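Local coordinates for insect fatty acid binding protein (Manduca sexta, PDB 1MDC) that binds one fatty acid per molecule inside a beta-barrel and probably serves in its transport in the cytoplasm, at residues F16-S22 with I117-W122. Residues are numbered along the deposited sequence; the frame is centred on the assembly and turned at random.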
loop_
_atom_site.group_PDB
_atom_site.type_symbol
_atom_site.label_atom_id
_atom_site.label_comp_id
_atom_site.label_asym_id
_atom_site.label_seq_id
_atom_site.Cartn_x
_atom_site.Cartn_y
_atom_site.Cartn_z
ATOM N N PHE A 16 0.388 -12.893 0.310
ATOM C CA PHE A 16 -0.468 -11.845 -0.210
ATOM C C PHE A 16 -1.826 -12.397 -0.640
ATOM O O PHE A 16 -2.857 -11.784 -0.463
ATOM C CB PHE A 16 0.255 -11.002 -1.270
ATOM C CG PHE A 16 -0.424 -9.710 -1.731
ATOM C CD1 PHE A 16 -0.868 -8.769 -0.817
ATOM C CD2 PHE A 16 -0.570 -9.458 -3.105
ATOM C CE1 PHE A 16 -1.457 -7.571 -1.258
ATOM C CE2 PHE A 16 -1.175 -8.282 -3.561
ATOM C CZ PHE A 16 -1.614 -7.350 -2.624
ATOM N N ASP A 17 -1.841 -13.575 -1.205
ATOM C CA ASP A 17 -3.122 -14.131 -1.613
ATOM C C ASP A 17 -4.043 -14.336 -0.406
ATOM O O ASP A 17 -5.253 -14.123 -0.437
ATOM C CB ASP A 17 -2.837 -15.464 -2.333
ATOM C CG ASP A 17 -4.110 -16.153 -2.827
ATOM O OD1 ASP A 17 -4.458 -15.788 -4.032
ATOM O OD2 ASP A 17 -4.752 -16.982 -2.199
ATOM N N GLY A 18 -3.443 -14.758 0.698
ATOM C CA GLY A 18 -4.157 -15.003 1.939
ATOM C C GLY A 18 -4.768 -13.752 2.453
ATOM O O GLY A 18 -5.911 -13.726 2.900
ATOM N N PHE A 19 -3.992 -12.684 2.379
ATOM C CA PHE A 19 -4.523 -11.427 2.836
ATOM C C PHE A 19 -5.691 -10.976 1.939
ATOM O O PHE A 19 -6.685 -10.470 2.435
ATOM C CB PHE A 19 -3.431 -10.264 2.769
ATOM C CG PHE A 19 -4.051 -8.897 2.820
ATOM C CD1 PHE A 19 -4.583 -8.392 4.001
ATOM C CD2 PHE A 19 -4.097 -8.113 1.681
ATOM C CE1 PHE A 19 -5.151 -7.124 4.046
ATOM C CE2 PHE A 19 -4.689 -6.832 1.710
ATOM C CZ PHE A 19 -5.205 -6.339 2.879
ATOM N N LEU A 20 -5.580 -11.122 0.618
ATOM C CA LEU A 20 -6.661 -10.674 -0.256
ATOM C C LEU A 20 -7.941 -11.469 -0.049
ATOM O O LEU A 20 -9.051 -10.946 -0.197
ATOM C CB LEU A 20 -6.224 -10.756 -1.678
ATOM C CG LEU A 20 -5.073 -9.777 -1.978
ATOM C CD1 LEU A 20 -4.517 -10.078 -3.335
ATOM C CD2 LEU A 20 -5.549 -8.347 -1.977
ATOM N N LYS A 21 -7.785 -12.746 0.303
ATOM C CA LYS A 21 -8.956 -13.592 0.543
ATOM C C LYS A 21 -9.706 -13.070 1.757
ATOM O O LYS A 21 -10.919 -12.982 1.811
ATOM C CB LYS A 21 -8.653 -15.092 0.713
ATOM C CG LYS A 21 -8.245 -15.747 -0.614
ATOM C CD LYS A 21 -7.608 -17.105 -0.340
ATOM C CE LYS A 21 -7.436 -17.988 -1.534
ATOM N NZ LYS A 21 -6.292 -18.886 -1.324
ATOM N N SER A 22 -8.958 -12.695 2.760
ATOM C CA SER A 22 -9.539 -12.177 3.978
ATOM C C SER A 22 -10.250 -10.866 3.750
ATOM O O SER A 22 -10.999 -10.395 4.612
ATOM C CB SER A 22 -8.434 -12.021 5.039
ATOM O OG SER A 22 -7.812 -10.691 4.920
ATOM N N ILE A 117 1.752 -6.358 6.084
ATOM C CA ILE A 117 0.329 -6.149 6.079
ATOM C C ILE A 117 -0.422 -7.063 7.000
ATOM O O ILE A 117 -0.185 -8.266 6.978
ATOM C CB ILE A 117 -0.022 -6.585 4.637
ATOM C CG1 ILE A 117 0.728 -5.719 3.601
ATOM C CG2 ILE A 117 -1.507 -6.351 4.506
ATOM C CD1 ILE A 117 0.510 -6.122 2.134
ATOM N N THR A 118 -1.313 -6.480 7.798
ATOM C CA THR A 118 -2.142 -7.214 8.742
ATOM C C THR A 118 -3.605 -6.855 8.440
ATOM O O THR A 118 -3.880 -5.786 7.885
ATOM C CB THR A 118 -1.742 -7.048 10.177
ATOM O OG1 THR A 118 -1.617 -5.679 10.452
ATOM C CG2 THR A 118 -0.437 -7.792 10.477
ATOM N N SER A 119 -4.559 -7.741 8.771
ATOM C CA SER A 119 -5.984 -7.504 8.490
ATOM C C SER A 119 -6.859 -7.837 9.683
ATOM O O SER A 119 -6.490 -8.658 10.512
ATOM C CB SER A 119 -6.244 -8.592 7.448
ATOM O OG SER A 119 -7.563 -8.974 7.344
ATOM N N SER A 120 -8.016 -7.227 9.802
ATOM C CA SER A 120 -8.828 -7.563 10.957
ATOM C C SER A 120 -9.573 -8.886 10.736
ATOM O O SER A 120 -10.233 -9.388 11.640
ATOM C CB SER A 120 -9.848 -6.455 11.256
ATOM O OG SER A 120 -10.632 -6.261 10.089
ATOM N N ASN A 121 -9.484 -9.473 9.547
ATOM C CA ASN A 121 -10.205 -10.726 9.337
ATOM C C ASN A 121 -9.379 -11.993 9.282
ATOM O O ASN A 121 -9.937 -13.054 9.019
ATOM C CB ASN A 121 -10.889 -10.626 7.969
ATOM C CG ASN A 121 -12.008 -9.586 7.982
ATOM O OD1 ASN A 121 -12.544 -9.219 9.029
ATOM N ND2 ASN A 121 -12.377 -9.104 6.810
ATOM N N TRP A 122 -8.074 -11.894 9.517
ATOM C CA TRP A 122 -7.209 -13.035 9.453
ATOM C C TRP A 122 -6.055 -12.838 10.357
ATOM O O TRP A 122 -5.709 -11.734 10.643
ATOM C CB TRP A 122 -6.568 -12.821 8.081
ATOM C CG TRP A 122 -5.730 -13.938 7.656
ATOM C CD1 TRP A 122 -5.902 -15.256 7.949
ATOM C CD2 TRP A 122 -4.581 -13.832 6.854
ATOM N NE1 TRP A 122 -4.914 -15.986 7.349
ATOM C CE2 TRP A 122 -4.094 -15.125 6.665
ATOM C CE3 TRP A 122 -3.939 -12.768 6.298
ATOM C CZ2 TRP A 122 -2.973 -15.373 5.932
ATOM C CZ3 TRP A 122 -2.825 -13.033 5.560
ATOM C CH2 TRP A 122 -2.363 -14.320 5.386
#
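Phe19 meets Ile117 because its CG lies anti to the backbone N (chi1 162°), and CG2 of Ile117 is likewise anti to its own N. The methyl CG2 therefore sits over the centre of the Phe19 ring, 3.8 Å from the centroid, a CH-pi contact. CB of Ser119 reaches the edge of the same ring. Trp122 lays one indole face over the backbone of Gly18, with CZ3 3.7 Å from Gly18 C. Gly18 has no side chain, and the ring lies close against its backbone. Around Ser22 the contact turns polar. Ser119 OG donates to Ser22 OG (3.0 Å), and Ser22 OG in turn donates a hydrogen bond to Phe19 O (2.7 Å). Ser119 OG also accepts from Asn121 N, an ST turn. Asn121 ND2 gives a nearly straight bond to Ser22 O (2.9 Å). With an alanine in place of Ser22, Ser119 OG is likely to lose its acceptor and Phe19 O this donor. Asn121 ND2 also bonds Ala99 O. Helix 16-21, with helix 27-35, forms the lid over the barrel opening, beside the turn that joins strands 112-119 and 122-131. Phe19 touches the bound palmitic acid, Phe16 makes a cation-pi contact with the ligand-binding Arg128, and Leu20 packs on helix 27-35.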